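Local coordinates for protein nucleoporin nup120 (PDB 4GQ2) that serves as a structural component of the nuclear pore complex and may, like other nucleoporins, dock nuclear transport factors, at residues A[119-123]-A[124-128]; A[197-200]-A[201-204]; A[600-603]-A[604-608]; A[609-612]-A[613-616]. All coordinates share one frame; numbering follows the deposited sequence.

Contact 1 of 4, residues A[119-123]-A[124-128]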
ATOM      1  N   SER A 119      19.515 -19.885  25.538  1.00 52.08           N
ATOM      2  CA  SER A 119      19.432 -19.748  26.989  1.00 53.70           C
ATOM      3  C   SER A 119      19.578 -18.281  27.390  1.00 61.06           C
ATOM      4  O   SER A 119      20.200 -17.492  26.675  1.00 60.13           O
ATOM      5  CB  SER A 119      20.498 -20.599  27.681  1.00 58.01           C
ATOM      6  OG  SER A 119      20.202 -20.743  29.060  1.00 57.67           O
ATOM      7  N   PHE A 120      19.007 -17.925  28.537  1.00 62.88           N
ATOM      8  CA  PHE A 120      19.001 -16.542  29.001  1.00 69.51           C
ATOM      9  C   PHE A 120      19.533 -16.407  30.428  1.00 65.09           C
ATOM     10  O   PHE A 120      19.096 -17.127  31.326  1.00 56.46           O
ATOM     11  CB  PHE A 120      17.583 -15.971  28.903  1.00 78.50           C
ATOM     12  CG  PHE A 120      17.479 -14.524  29.295  1.00 86.27           C
ATOM     13  CD1 PHE A 120      17.910 -13.521  28.431  1.00 80.81           C
ATOM     14  CD2 PHE A 120      16.941 -14.162  30.526  1.00 86.29           C
ATOM     15  CE1 PHE A 120      17.809 -12.186  28.791  1.00 88.02           C
ATOM     16  CE2 PHE A 120      16.840 -12.830  30.893  1.00 79.74           C
ATOM     17  CZ  PHE A 120      17.274 -11.842  30.024  1.00 86.56           C
ATOM     18  N   SER A 121      20.474 -15.478  30.612  1.00 74.64           N
ATOM     19  CA  SER A 121      21.060 -15.162  31.921  1.00 91.98           C
ATOM     20  C   SER A 121      20.353 -13.982  32.573  1.00108.37           C
ATOM     21  O   SER A 121      20.196 -12.924  31.952  1.00103.16           O
ATOM     22  CB  SER A 121      22.549 -14.829  31.783  1.00 90.64           C
ATOM     23  OG  SER A 121      22.740 -13.575  31.143  1.00 77.99           O
ATOM     24  N   GLU A 122      19.948 -14.159  33.829  1.00109.77           N
ATOM     25  CA  GLU A 122      19.291 -13.091  34.582  1.00118.10           C
ATOM     26  C   GLU A 122      20.231 -11.905  34.801  1.00122.38           C
ATOM     27  O   GLU A 122      19.944 -10.794  34.346  1.00117.80           O
ATOM     28  CB  GLU A 122      18.728 -13.612  35.906  1.00126.65           C
ATOM     29  CG  GLU A 122      17.529 -14.537  35.736  1.00127.35           C
ATOM     30  CD  GLU A 122      16.502 -14.395  36.845  1.00133.62           C
ATOM     31  OE1 GLU A 122      16.862 -13.943  37.953  1.00139.14           O
ATOM     32  OE2 GLU A 122      15.324 -14.737  36.606  1.00129.47           O
ATOM     33  N   HIS A 123      21.351 -12.147  35.482  1.00120.43           N
ATOM     34  CA  HIS A 123      22.416 -11.151  35.595  1.00124.88           C
ATOM     35  C   HIS A 123      23.009 -10.915  34.232  1.00125.10           C
ATOM     36  O   HIS A 123      23.076 -11.834  33.411  1.00126.50           O
ATOM     37  CB  HIS A 123      23.479 -11.605  36.596  1.00129.08           C
ATOM     38  CG  HIS A 123      24.591 -10.599  36.815  1.00129.97           C
ATOM     39  ND1 HIS A 123      25.887 -10.894  36.597  1.00121.47           N
ATOM     40  CD2 HIS A 123      24.556  -9.270  37.238  1.00121.24           C
ATOM     41  CE1 HIS A 123      26.644  -9.816  36.870  1.00119.08           C
ATOM     42  NE2 HIS A 123      25.829  -8.821  37.261  1.00121.76           N
ATOM     43  N   SER A 124      23.417  -9.672  33.978  1.00131.10           N
ATOM     44  CA  SER A 124      23.951  -9.213  32.679  1.00119.14           C
ATOM     45  C   SER A 124      22.923  -9.165  31.536  1.00105.13           C
ATOM     46  O   SER A 124      23.247  -8.725  30.429  1.00 92.21           O
ATOM     47  CB  SER A 124      25.215  -9.985  32.263  1.00119.15           C
ATOM     48  OG  SER A 124      24.904 -11.298  31.834  1.00122.96           O
ATOM     49  N   ASP A 125      21.697  -9.613  31.815  1.00 99.79           N
ATOM     50  CA  ASP A 125      20.551  -9.471  30.904  1.00 97.32           C
ATOM     51  C   ASP A 125      20.894  -9.767  29.435  1.00 92.90           C
ATOM     52  O   ASP A 125      20.606  -8.964  28.542  1.00 97.63           O
ATOM     53  CB  ASP A 125      19.938  -8.068  31.047  1.00 98.71           C
ATOM     54  CG  ASP A 125      18.464  -8.027  30.675  1.00109.80           C
ATOM     55  OD1 ASP A 125      17.633  -8.531  31.461  1.00114.24           O
ATOM     56  OD2 ASP A 125      18.133  -7.474  29.606  1.00114.08           O
ATOM     57  N   THR A 126      21.511 -10.923  29.196  1.00 84.66           N
ATOM     58  CA  THR A 126      21.954 -11.308  27.853  1.00 75.55           C
ATOM     59  C   THR A 126      21.439 -12.686  27.426  1.00 77.93           C
ATOM     60  O   THR A 126      21.297 -13.596  28.248  1.00 83.12           O
ATOM     61  CB  THR A 126      23.497 -11.224  27.693  1.00 73.91           C
ATOM     62  OG1 THR A 126      23.907 -11.978  26.545  1.00 86.53           O
ATOM     63  CG2 THR A 126      24.219 -11.766  28.916  1.00 62.15           C
ATOM     64  N   THR A 127      21.152 -12.815  26.133  1.00 67.40           N
ATOM     65  CA  THR A 127      20.681 -14.068  25.553  1.00 59.50           C
ATOM     66  C   THR A 127      21.841 -14.799  24.881  1.00 54.63           C
ATOM     67  O   THR A 127      22.682 -14.183  24.222  1.00 57.50           O
ATOM     68  CB  THR A 127      19.533 -13.832  24.539  1.00 64.21           C
ATOM     69  OG1 THR A 127      18.479 -13.090  25.165  1.00 65.93           O
ATOM     70  CG2 THR A 127      18.958 -15.149  24.040  1.00 64.13           C
ATOM     71  N   ILE A 128      21.862 -16.118  25.052  1.00 52.04           N
ATOM     72  CA  ILE A 128      22.921 -16.985  24.546  1.00 49.69           C
ATOM     73  C   ILE A 128      22.381 -17.911  23.456  1.00 49.67           C
ATOM     74  O   ILE A 128      21.269 -18.427  23.571  1.00 51.10           O
ATOM     75  CB  ILE A 128      23.537 -17.805  25.714  1.00 55.39           C
ATOM     76  CG1 ILE A 128      24.702 -17.043  26.352  1.00 64.63           C
ATOM     77  CG2 ILE A 128      24.009 -19.180  25.270  1.00 47.41           C
ATOM     78  CD1 ILE A 128      24.294 -16.002  27.374  1.00 64.70           C
TER
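F120 and T127 face each other in a non-hydrogen-bonded antiparallel pair, and the edge of the F120 ring makes the closest side-chain approach there. CD1 of F120 lies 3.3 Å from T127 OG1, which sits near the ring plane. With CG anti to the backbone N (chi1 -177°), the ring reaches along the strand toward the turn and brings CZ within 3.6 Å of D125 OD1. This carboxylate oxygen also lies at the ring edge, and the two flat groups stand nearly perpendicular, 86° apart. Two oxygens thus lie at the rim, where the slightly positive ring hydrogens would probably suit them.

On the sheet face of S121 and T126, S121 OG lies 3.2 Å from T126 CG2. The S119/I128 pair holds the strands together with two bonds: S119 N reaches I128 O at 3.0 Å, and I128 N reaches S119 O at 2.7 Å. Nearer the turn, S121 N makes a single, almost straight bond to T126 O at 3.1 Å. At the reversal D125 N donates to E122 O at 3.3 Å from well above the carbonyl plane, closing a type II turn, E122-D125, with H123 and S124 at its corners; D125 is also left-handed.

Strands 115-121 and 126-133 form this hairpin at the start of a four-stranded antiparallel sheet in the beta-propeller. Strand 138-143 continues the sheet beyond 126-133, with I128 against Y140, and D125 OD2 forms a salt bridge with K145. Strand 59-64 of another sheet supplies Y63, which touches both F120 and T127.

Contact 2 of 4, residues A[197-200]-A[201-204]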
ATOM      1  N   ILE A 197      30.069 -28.681  29.599  1.00 54.32           N
ATOM      2  CA  ILE A 197      30.061 -27.595  30.584  1.00 58.57           C
ATOM      3  C   ILE A 197      31.171 -26.603  30.270  1.00 60.46           C
ATOM      4  O   ILE A 197      32.348 -26.967  30.211  1.00 69.14           O
ATOM      5  CB  ILE A 197      30.217 -28.096  32.044  1.00 77.62           C
ATOM      6  CG1 ILE A 197      29.140 -29.123  32.406  1.00 70.18           C
ATOM      7  CG2 ILE A 197      30.165 -26.934  33.033  1.00 71.18           C
ATOM      8  CD1 ILE A 197      29.620 -30.556  32.340  1.00 71.69           C
ATOM      9  N   LEU A 198      30.783 -25.344  30.084  1.00 57.71           N
ATOM     10  CA  LEU A 198      31.706 -24.306  29.647  1.00 64.57           C
ATOM     11  C   LEU A 198      32.032 -23.336  30.769  1.00 63.76           C
ATOM     12  O   LEU A 198      31.209 -23.082  31.654  1.00 59.60           O
ATOM     13  CB  LEU A 198      31.122 -23.524  28.468  1.00 65.53           C
ATOM     14  CG  LEU A 198      30.359 -24.279  27.380  1.00 57.24           C
ATOM     15  CD1 LEU A 198      29.342 -23.355  26.738  1.00 58.57           C
ATOM     16  CD2 LEU A 198      31.291 -24.869  26.337  1.00 53.39           C
ATOM     17  N   ASN A 199      33.248 -22.806  30.718  1.00 74.81           N
ATOM     18  CA  ASN A 199      33.656 -21.705  31.568  1.00 86.51           C
ATOM     19  C   ASN A 199      33.856 -20.520  30.636  1.00 85.61           C
ATOM     20  O   ASN A 199      34.924 -20.373  30.037  1.00 80.21           O
ATOM     21  CB  ASN A 199      34.942 -22.054  32.320  1.00 95.41           C
ATOM     22  CG  ASN A 199      35.003 -21.442  33.708  1.00103.58           C
ATOM     23  OD1 ASN A 199      33.994 -20.990  34.256  1.00100.41           O
ATOM     24  ND2 ASN A 199      36.192 -21.441  34.294  1.00105.33           N
ATOM     25  N   PRO A 200      32.808 -19.689  30.473  1.00 97.68           N
ATOM     26  CA  PRO A 200      32.831 -18.604  29.490  1.00 86.63           C
ATOM     27  C   PRO A 200      33.940 -17.586  29.752  1.00 85.07           C
ATOM     28  O   PRO A 200      34.334 -16.861  28.839  1.00 78.28           O
ATOM     29  CB  PRO A 200      31.450 -17.951  29.654  1.00 85.13           C
ATOM     30  CG  PRO A 200      30.596 -18.991  30.300  1.00 78.73           C
ATOM     31  CD  PRO A 200      31.531 -19.726  31.213  1.00 94.36           C
ATOM     32  N   LYS A 201      34.446 -17.561  30.985  1.00 99.81           N
ATOM     33  CA  LYS A 201      35.463 -16.595  31.413  1.00 98.70           C
ATOM     34  C   LYS A 201      36.920 -17.036  31.203  1.00 95.35           C
ATOM     35  O   LYS A 201      37.832 -16.417  31.752  1.00108.07           O
ATOM     36  CB  LYS A 201      35.237 -16.172  32.876  1.00103.60           C
ATOM     37  CG  LYS A 201      35.252 -17.313  33.889  1.00104.35           C
ATOM     38  CD  LYS A 201      33.853 -17.850  34.167  1.00110.78           C
ATOM     39  CE  LYS A 201      33.117 -17.018  35.208  1.00114.49           C
ATOM     40  NZ  LYS A 201      33.774 -17.069  36.546  1.00100.68           N
ATOM     41  N   ASP A 202      37.139 -18.094  30.420  1.00 99.18           N
ATOM     42  CA  ASP A 202      38.497 -18.474  29.990  1.00 91.76           C
ATOM     43  C   ASP A 202      38.542 -19.276  28.681  1.00 88.59           C
ATOM     44  O   ASP A 202      39.612 -19.728  28.258  1.00 90.15           O
ATOM     45  CB  ASP A 202      39.264 -19.199  31.110  1.00 87.11           C
ATOM     46  CG  ASP A 202      38.699 -20.568  31.419  1.00 94.16           C
ATOM     47  OD1 ASP A 202      37.487 -20.781  31.223  1.00111.49           O
ATOM     48  OD2 ASP A 202      39.475 -21.438  31.866  1.00 96.91           O
ATOM     49  N   ALA A 203      37.376 -19.438  28.050  1.00 80.13           N
ATOM     50  CA  ALA A 203      37.228 -20.113  26.744  1.00 82.96           C
ATOM     51  C   ALA A 203      37.550 -21.614  26.757  1.00 77.97           C
ATOM     52  O   ALA A 203      37.791 -22.217  25.705  1.00 76.96           O
ATOM     53  CB  ALA A 203      38.020 -19.387  25.650  1.00 72.75           C
ATOM     54  N   SER A 204      37.531 -22.213  27.946  1.00 68.08           N
ATOM     55  CA  SER A 204      37.778 -23.647  28.096  1.00 77.54           C
ATOM     56  C   SER A 204      36.507 -24.397  28.511  1.00 68.16           C
ATOM     57  O   SER A 204      35.549 -23.795  29.004  1.00 70.40           O
ATOM     58  CB  SER A 204      38.884 -23.886  29.122  1.00 76.00           C
ATOM     59  OG  SER A 204      38.446 -23.525  30.423  1.00 80.04           O
TER
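The amide of N199 and the carboxylate of D202 meet almost perpendicularly, their planes 82° apart, so they are not stacked. D202 OD1 comes to the base of the N199 side chain, 3.0 Å from its CB, while K201 runs past the amide's other end: its CD is 3.1 Å from N199 OD1. The lysine chain reaches this point because CG lies between the backbone N and carbonyl carbon (chi1 58°) and the chain bends again at each later torsion.

The carboxylate is held from its other oxygen. S204 OG donates to D202 OD2 at 2.7 Å, meeting it from above the carboxylate plane, while D202 OD1 stands 2.9 Å from N199 O. Those two are both acceptors, so the approach is probably unfavourable electrostatically; the serine bond fixes the carboxylate by its other oxygen.

Backbone bonds define the turn. D202 N donates to N199 O at 3.2 Å, joined by a weak bond from A203 N, and N199 N donates to S204 O at 3.0 Å with an N-H...O angle of 168°. Replacing N199 with an alanine would remove the carbonyl oxygen beside K201 CD and would probably leave the lysine chain freer to turn.

P200 and L198 touch Y140 of the neighbouring sheet. The four-residue loop 200-203 links N199 to S204: the bond from D202 N to N199 O closes a type I turn, N199-D202, with P200 and K201 at its corners, and A203 then adopts a left-handed conformation. It is a hairpin connection between strands 193-199 and 204-210, the third and fourth of a four-stranded antiparallel sheet, as in a beta-propeller blade.

Contact 3 of 4, residues A[600-603]-A[604-608]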
ATOM      1  N   LEU A 600     -18.763   4.748  -6.452  1.00 32.70           N
ATOM      2  CA  LEU A 600     -19.018   4.868  -5.003  1.00 38.39           C
ATOM      3  C   LEU A 600     -18.099   5.907  -4.394  1.00 38.66           C
ATOM      4  O   LEU A 600     -18.512   6.685  -3.534  1.00 38.12           O
ATOM      5  CB  LEU A 600     -18.875   3.520  -4.271  1.00 28.99           C
ATOM      6  CG  LEU A 600     -19.898   2.430  -4.601  1.00 28.99           C
ATOM      7  CD1 LEU A 600     -19.512   1.094  -3.981  1.00 27.36           C
ATOM      8  CD2 LEU A 600     -21.289   2.850  -4.141  1.00 33.17           C
ATOM      9  N   ARG A 601     -16.858   5.923  -4.869  1.00 36.40           N
ATOM     10  CA  ARG A 601     -15.879   6.938  -4.491  1.00 38.80           C
ATOM     11  C   ARG A 601     -16.441   8.318  -4.803  1.00 44.49           C
ATOM     12  O   ARG A 601     -16.430   9.212  -3.958  1.00 42.18           O
ATOM     13  CB  ARG A 601     -14.598   6.709  -5.287  1.00 44.88           C
ATOM     14  CG  ARG A 601     -13.307   7.160  -4.636  1.00 53.27           C
ATOM     15  CD  ARG A 601     -12.136   6.784  -5.529  1.00 58.68           C
ATOM     16  NE  ARG A 601     -12.066   5.337  -5.742  1.00 77.45           N
ATOM     17  CZ  ARG A 601     -11.839   4.748  -6.915  1.00 63.42           C
ATOM     18  NH1 ARG A 601     -11.670   5.472  -8.010  1.00 65.95           N
ATOM     19  NH2 ARG A 601     -11.798   3.424  -6.997  1.00 52.50           N
ATOM     20  N   GLU A 602     -16.962   8.467  -6.019  1.00 40.14           N
ATOM     21  CA  GLU A 602     -17.538   9.719  -6.491  1.00 44.15           C
ATOM     22  C   GLU A 602     -18.721  10.098  -5.600  1.00 46.02           C
ATOM     23  O   GLU A 602     -18.862  11.249  -5.177  1.00 44.56           O
ATOM     24  CB  GLU A 602     -17.982   9.539  -7.941  1.00 45.73           C
ATOM     25  CG  GLU A 602     -17.950  10.782  -8.804  1.00 68.54           C
ATOM     26  CD  GLU A 602     -18.139  10.461 -10.281  1.00 79.89           C
ATOM     27  OE1 GLU A 602     -17.339  10.956 -11.109  1.00 85.68           O
ATOM     28  OE2 GLU A 602     -19.078   9.706 -10.617  1.00 69.83           O
ATOM     29  N   LEU A 603     -19.536   9.105  -5.277  1.00 50.30           N
ATOM     30  CA  LEU A 603     -20.706   9.292  -4.429  1.00 47.45           C
ATOM     31  C   LEU A 603     -20.352   9.809  -3.029  1.00 49.05           C
ATOM     32  O   LEU A 603     -21.046  10.674  -2.499  1.00 47.92           O
ATOM     33  CB  LEU A 603     -21.468   7.972  -4.319  1.00 43.53           C
ATOM     34  CG  LEU A 603     -22.980   7.979  -4.507  1.00 57.16           C
ATOM     35  CD1 LEU A 603     -23.317   8.243  -5.968  1.00 68.14           C
ATOM     36  CD2 LEU A 603     -23.567   6.649  -4.061  1.00 40.22           C
ATOM     37  N   VAL A 604     -19.276   9.285  -2.439  1.00 42.31           N
ATOM     38  CA  VAL A 604     -18.929   9.621  -1.053  1.00 37.77           C
ATOM     39  C   VAL A 604     -17.910  10.750  -0.936  1.00 45.00           C
ATOM     40  O   VAL A 604     -17.609  11.200   0.168  1.00 46.54           O
ATOM     41  CB  VAL A 604     -18.440   8.394  -0.235  1.00 38.86           C
ATOM     42  CG1 VAL A 604     -19.480   7.279  -0.240  1.00 35.01           C
ATOM     43  CG2 VAL A 604     -17.089   7.886  -0.728  1.00 30.36           C
ATOM     44  N   GLN A 605     -17.368  11.194  -2.067  1.00 47.42           N
ATOM     45  CA  GLN A 605     -16.447  12.331  -2.067  1.00 45.07           C
ATOM     46  C   GLN A 605     -17.136  13.616  -2.523  1.00 52.25           C
ATOM     47  O   GLN A 605     -16.688  14.715  -2.194  1.00 62.36           O
ATOM     48  CB  GLN A 605     -15.209  12.044  -2.917  1.00 39.77           C
ATOM     49  CG  GLN A 605     -14.370  10.870  -2.426  1.00 40.99           C
ATOM     50  CD  GLN A 605     -13.086  10.695  -3.218  1.00 44.39           C
ATOM     51  OE1 GLN A 605     -12.739  11.532  -4.052  1.00 59.36           O
ATOM     52  NE2 GLN A 605     -12.362   9.617  -2.945  1.00 44.96           N
ATOM     53  N   ASP A 606     -18.218  13.468  -3.284  1.00 63.03           N
ATOM     54  CA  ASP A 606     -19.047  14.597  -3.717  1.00 78.79           C
ATOM     55  C   ASP A 606     -20.517  14.256  -3.442  1.00 96.41           C
ATOM     56  O   ASP A 606     -21.334  14.229  -4.366  1.00112.63           O
ATOM     57  CB  ASP A 606     -18.853  14.884  -5.218  1.00 72.58           C
ATOM     58  CG  ASP A 606     -17.452  14.524  -5.725  1.00 85.86           C
ATOM     59  OD1 ASP A 606     -16.461  15.110  -5.232  1.00 94.70           O
ATOM     60  OD2 ASP A 606     -17.345  13.665  -6.632  1.00 62.70           O
ATOM     61  N   LEU A 607     -20.842  14.001  -2.173  1.00105.26           N
ATOM     62  CA  LEU A 607     -22.179  13.517  -1.765  1.00122.44           C
ATOM     63  C   LEU A 607     -23.385  14.348  -2.264  1.00136.34           C
ATOM     64  O   LEU A 607     -24.439  13.778  -2.562  1.00128.99           O
ATOM     65  CB  LEU A 607     -22.241  13.273  -0.242  1.00133.34           C
ATOM     66  CG  LEU A 607     -23.416  12.534   0.428  1.00130.94           C
ATOM     67  CD1 LEU A 607     -23.859  11.273  -0.311  1.00107.78           C
ATOM     68  CD2 LEU A 607     -23.062  12.201   1.870  1.00124.41           C
ATOM     69  N   PRO A 608     -23.240  15.689  -2.349  1.00136.46           N
ATOM     70  CA  PRO A 608     -24.292  16.460  -3.016  1.00119.98           C
ATOM     71  C   PRO A 608     -24.209  16.423  -4.540  1.00116.73           C
ATOM     72  O   PRO A 608     -23.151  16.704  -5.113  1.00121.82           O
ATOM     73  CB  PRO A 608     -24.041  17.890  -2.527  1.00136.80           C
ATOM     74  CG  PRO A 608     -22.597  17.930  -2.171  1.00141.71           C
ATOM     75  CD  PRO A 608     -22.301  16.567  -1.622  1.00141.77           C
TER
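R601 and Q605 lie side by side one turn apart and form the tighter part of this helix end. Q605 NE2 comes 3.1 Å from R601 CG, and Q605 CG is equally close to R601 O. Q605 gets there with CG anti to its carbonyl carbon (chi1 -62°); the amide and guanidinium planes are 51° apart. With an alanine here, the aliphatic part of R601 would probably lose its cover and a gap would open beside W835. A second close patch is V604 over the preceding turn, its CG2 3.4 Å from L600 O. W835 touches R601, V604 and Q605, while L726 of helix 719-739 packs on L603 and V604.

The other side is looser. E602 CG and D606 OD2 approach only to 3.7 Å, and L607 and P608 are poorly ordered. D606 N still donates to E602 O at 3.0 Å, but D606 has already left helical angles. Beyond it, a C-H...O contact from L607 CA to L603 O is tentative.

D606 also packs on a polar side chain of another protein chain. E602 OE1 and D606 OD2 are 5.2 Å apart, so the two carboxylates probably repel mildly, and the negative helix end would probably be unfavourable to both. The last turn is held by V604 N to L600 O and D606 N to E602 O, with weaker bonds between, and by packing on L726 and W835; the acidic pair adds no attraction.

Contact 4 of 4, residues A[609-612]-A[613-616]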
ATOM      1  N   SER A 609     -25.324  16.068  -5.176  1.00102.58           N
ATOM      2  CA  SER A 609     -25.527  16.244  -6.617  1.00 95.78           C
ATOM      3  C   SER A 609     -26.993  15.968  -6.935  1.00 91.39           C
ATOM      4  O   SER A 609     -27.771  16.898  -7.157  1.00 76.76           O
ATOM      5  CB  SER A 609     -24.607  15.341  -7.448  1.00106.38           C
ATOM      6  OG  SER A 609     -24.648  15.710  -8.819  1.00103.46           O
ATOM      7  N   TYR A 610     -27.360  14.688  -6.952  1.00106.21           N
ATOM      8  CA  TYR A 610     -28.759  14.292  -7.028  1.00111.19           C
ATOM      9  C   TYR A 610     -29.288  14.048  -5.625  1.00 95.68           C
ATOM     10  O   TYR A 610     -28.524  13.985  -4.654  1.00 80.76           O
ATOM     11  CB  TYR A 610     -28.950  12.999  -7.831  1.00125.67           C
ATOM     12  CG  TYR A 610     -28.228  12.902  -9.154  1.00139.74           C
ATOM     13  CD1 TYR A 610     -28.573  13.719 -10.231  1.00147.28           C
ATOM     14  CD2 TYR A 610     -27.224  11.954  -9.339  1.00140.34           C
ATOM     15  CE1 TYR A 610     -27.914  13.611 -11.447  1.00163.28           C
ATOM     16  CE2 TYR A 610     -26.561  11.836 -10.547  1.00149.68           C
ATOM     17  CZ  TYR A 610     -26.907  12.664 -11.597  1.00167.46           C
ATOM     18  OH  TYR A 610     -26.243  12.536 -12.792  1.00172.66           O
ATOM     19  N   SER A 611     -30.604  13.901  -5.530  1.00 91.38           N
ATOM     20  CA  SER A 611     -31.232  13.404  -4.321  1.00 75.34           C
ATOM     21  C   SER A 611     -30.717  11.998  -4.062  1.00 68.02           C
ATOM     22  O   SER A 611     -30.122  11.369  -4.941  1.00 73.02           O
ATOM     23  CB  SER A 611     -32.745  13.361  -4.503  1.00 83.25           C
ATOM     24  OG  SER A 611     -33.106  12.428  -5.510  1.00 72.09           O
ATOM     25  N   LEU A 612     -30.967  11.504  -2.859  1.00 62.67           N
ATOM     26  CA  LEU A 612     -30.582  10.155  -2.485  1.00 67.92           C
ATOM     27  C   LEU A 612     -31.101   9.096  -3.469  1.00 67.29           C
ATOM     28  O   LEU A 612     -30.344   8.240  -3.927  1.00 63.64           O
ATOM     29  CB  LEU A 612     -31.064   9.863  -1.062  1.00 54.95           C
ATOM     30  CG  LEU A 612     -30.421   8.694  -0.322  1.00 73.73           C
ATOM     31  CD1 LEU A 612     -30.379   8.994   1.165  1.00 84.73           C
ATOM     32  CD2 LEU A 612     -31.162   7.392  -0.586  1.00 93.23           C
ATOM     33  N   PHE A 613     -32.384   9.158  -3.804  1.00 67.94           N
ATOM     34  CA  PHE A 613     -33.003   8.073  -4.562  1.00 66.47           C
ATOM     35  C   PHE A 613     -32.864   8.203  -6.072  1.00 64.15           C
ATOM     36  O   PHE A 613     -33.131   7.251  -6.805  1.00 67.31           O
ATOM     37  CB  PHE A 613     -34.448   7.846  -4.114  1.00 63.67           C
ATOM     38  CG  PHE A 613     -34.552   7.261  -2.733  1.00 67.81           C
ATOM     39  CD1 PHE A 613     -34.616   8.089  -1.612  1.00 70.08           C
ATOM     40  CD2 PHE A 613     -34.554   5.883  -2.548  1.00 63.29           C
ATOM     41  CE1 PHE A 613     -34.698   7.553  -0.336  1.00 72.33           C
ATOM     42  CE2 PHE A 613     -34.630   5.341  -1.273  1.00 67.55           C
ATOM     43  CZ  PHE A 613     -34.701   6.176  -0.166  1.00 76.25           C
ATOM     44  N   ASP A 614     -32.428   9.373  -6.530  1.00 58.03           N
ATOM     45  CA  ASP A 614     -31.978   9.526  -7.911  1.00 67.58           C
ATOM     46  C   ASP A 614     -30.636   8.821  -8.110  1.00 59.77           C
ATOM     47  O   ASP A 614     -30.410   8.188  -9.146  1.00 61.45           O
ATOM     48  CB  ASP A 614     -31.853  11.006  -8.293  1.00 72.87           C
ATOM     49  CG  ASP A 614     -33.197  11.671  -8.544  1.00 85.61           C
ATOM     50  OD1 ASP A 614     -34.171  10.973  -8.901  1.00 83.48           O
ATOM     51  OD2 ASP A 614     -33.273  12.908  -8.389  1.00104.11           O
ATOM     52  N   THR A 615     -29.757   8.936  -7.113  1.00 60.64           N
ATOM     53  CA  THR A 615     -28.427   8.327  -7.166  1.00 66.69           C
ATOM     54  C   THR A 615     -28.500   6.800  -7.166  1.00 59.74           C
ATOM     55  O   THR A 615     -27.817   6.148  -7.958  1.00 64.61           O
ATOM     56  CB  THR A 615     -27.494   8.820  -6.029  1.00 73.29           C
ATOM     57  OG1 THR A 615     -28.172   8.752  -4.771  1.00 81.64           O
ATOM     58  CG2 THR A 615     -27.047  10.252  -6.271  1.00 76.38           C
ATOM     59  N   LEU A 616     -29.339   6.239  -6.298  1.00 51.50           N
ATOM     60  CA  LEU A 616     -29.577   4.795  -6.287  1.00 56.57           C
ATOM     61  C   LEU A 616     -30.070   4.285  -7.638  1.00 58.29           C
ATOM     62  O   LEU A 616     -29.681   3.200  -8.075  1.00 61.19           O
ATOM     63  CB  LEU A 616     -30.575   4.408  -5.192  1.00 45.26           C
ATOM     64  CG  LEU A 616     -30.062   4.291  -3.757  1.00 48.89           C
ATOM     65  CD1 LEU A 616     -31.226   4.234  -2.780  1.00 54.08           C
ATOM     66  CD2 LEU A 616     -29.171   3.071  -3.577  1.00 53.51           C
TER
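Helix 612-624 begins with an N-cap, S611, whose hydroxyl reaches forward to D614 three residues on. D614 N donates to S611 OG at 3.3 Å (N-H...O angle 147°), the capping bond proper. The same oxygen also makes a weak bond to D614 OD2 at 2.9 Å, as donor. S611 can reach both because its OG stands between the backbone N and the carbonyl carbon (chi1 65°).

The next bonds start the helical ladder. T615 N donates to S611 O, and L616 N donates to L612 O at 3.3 Å in the carbonyl plane.

Apolar groups flank the cap. CD2 of L612 sits over one face of the F613 ring, 3.6 Å from its centroid and 15° off the normal, a CH-pi contact between side chains that run alongside each other. That methyl is also 3.8 Å from L616 CD1, one turn later. On the Y610 side, T615 CG2 lies in the plane of the tyrosine ring at its edge, 3.5 Å from CD2, and Y610 CB rests 3.6 Å from D614 CB. The Y610 ring and D614 carboxylate are nearly at right angles. Y610 is poorly ordered, and it touches a basic side chain of another protein chain.

L612 and L616 touch helix 719-739, at L723 and F722 respectively. The S611 hydroxyl thus accepts from D614 N and, more weakly, donates to its carboxylate, occupying an N-H at the helix start that has no preceding carbonyl in the helix, while the D614 carboxylate near the same end would probably be stabilised by the positive end of the helix dipole.

In the fold
The four contacts fall into two pairs on opposite sides of the chain's centre. Contacts 1 and 2 are hairpin turns of the beta-propeller, with centres 16 Å apart; their nearest atoms stay about 7 Å apart, but Y140 of strand 138-143 touches both, I128 in one and L198 and P200 in the other. Contacts 3 and 4 end one helix and begin the next in the helical domain. Their centres are 11 Å apart and they touch, L603 CD1 packing 4.2 Å from T615 CB, and helix 719-739 touches both. Between the pairs, centres lie 58 to 80 Å apart, and neither pair touches the other.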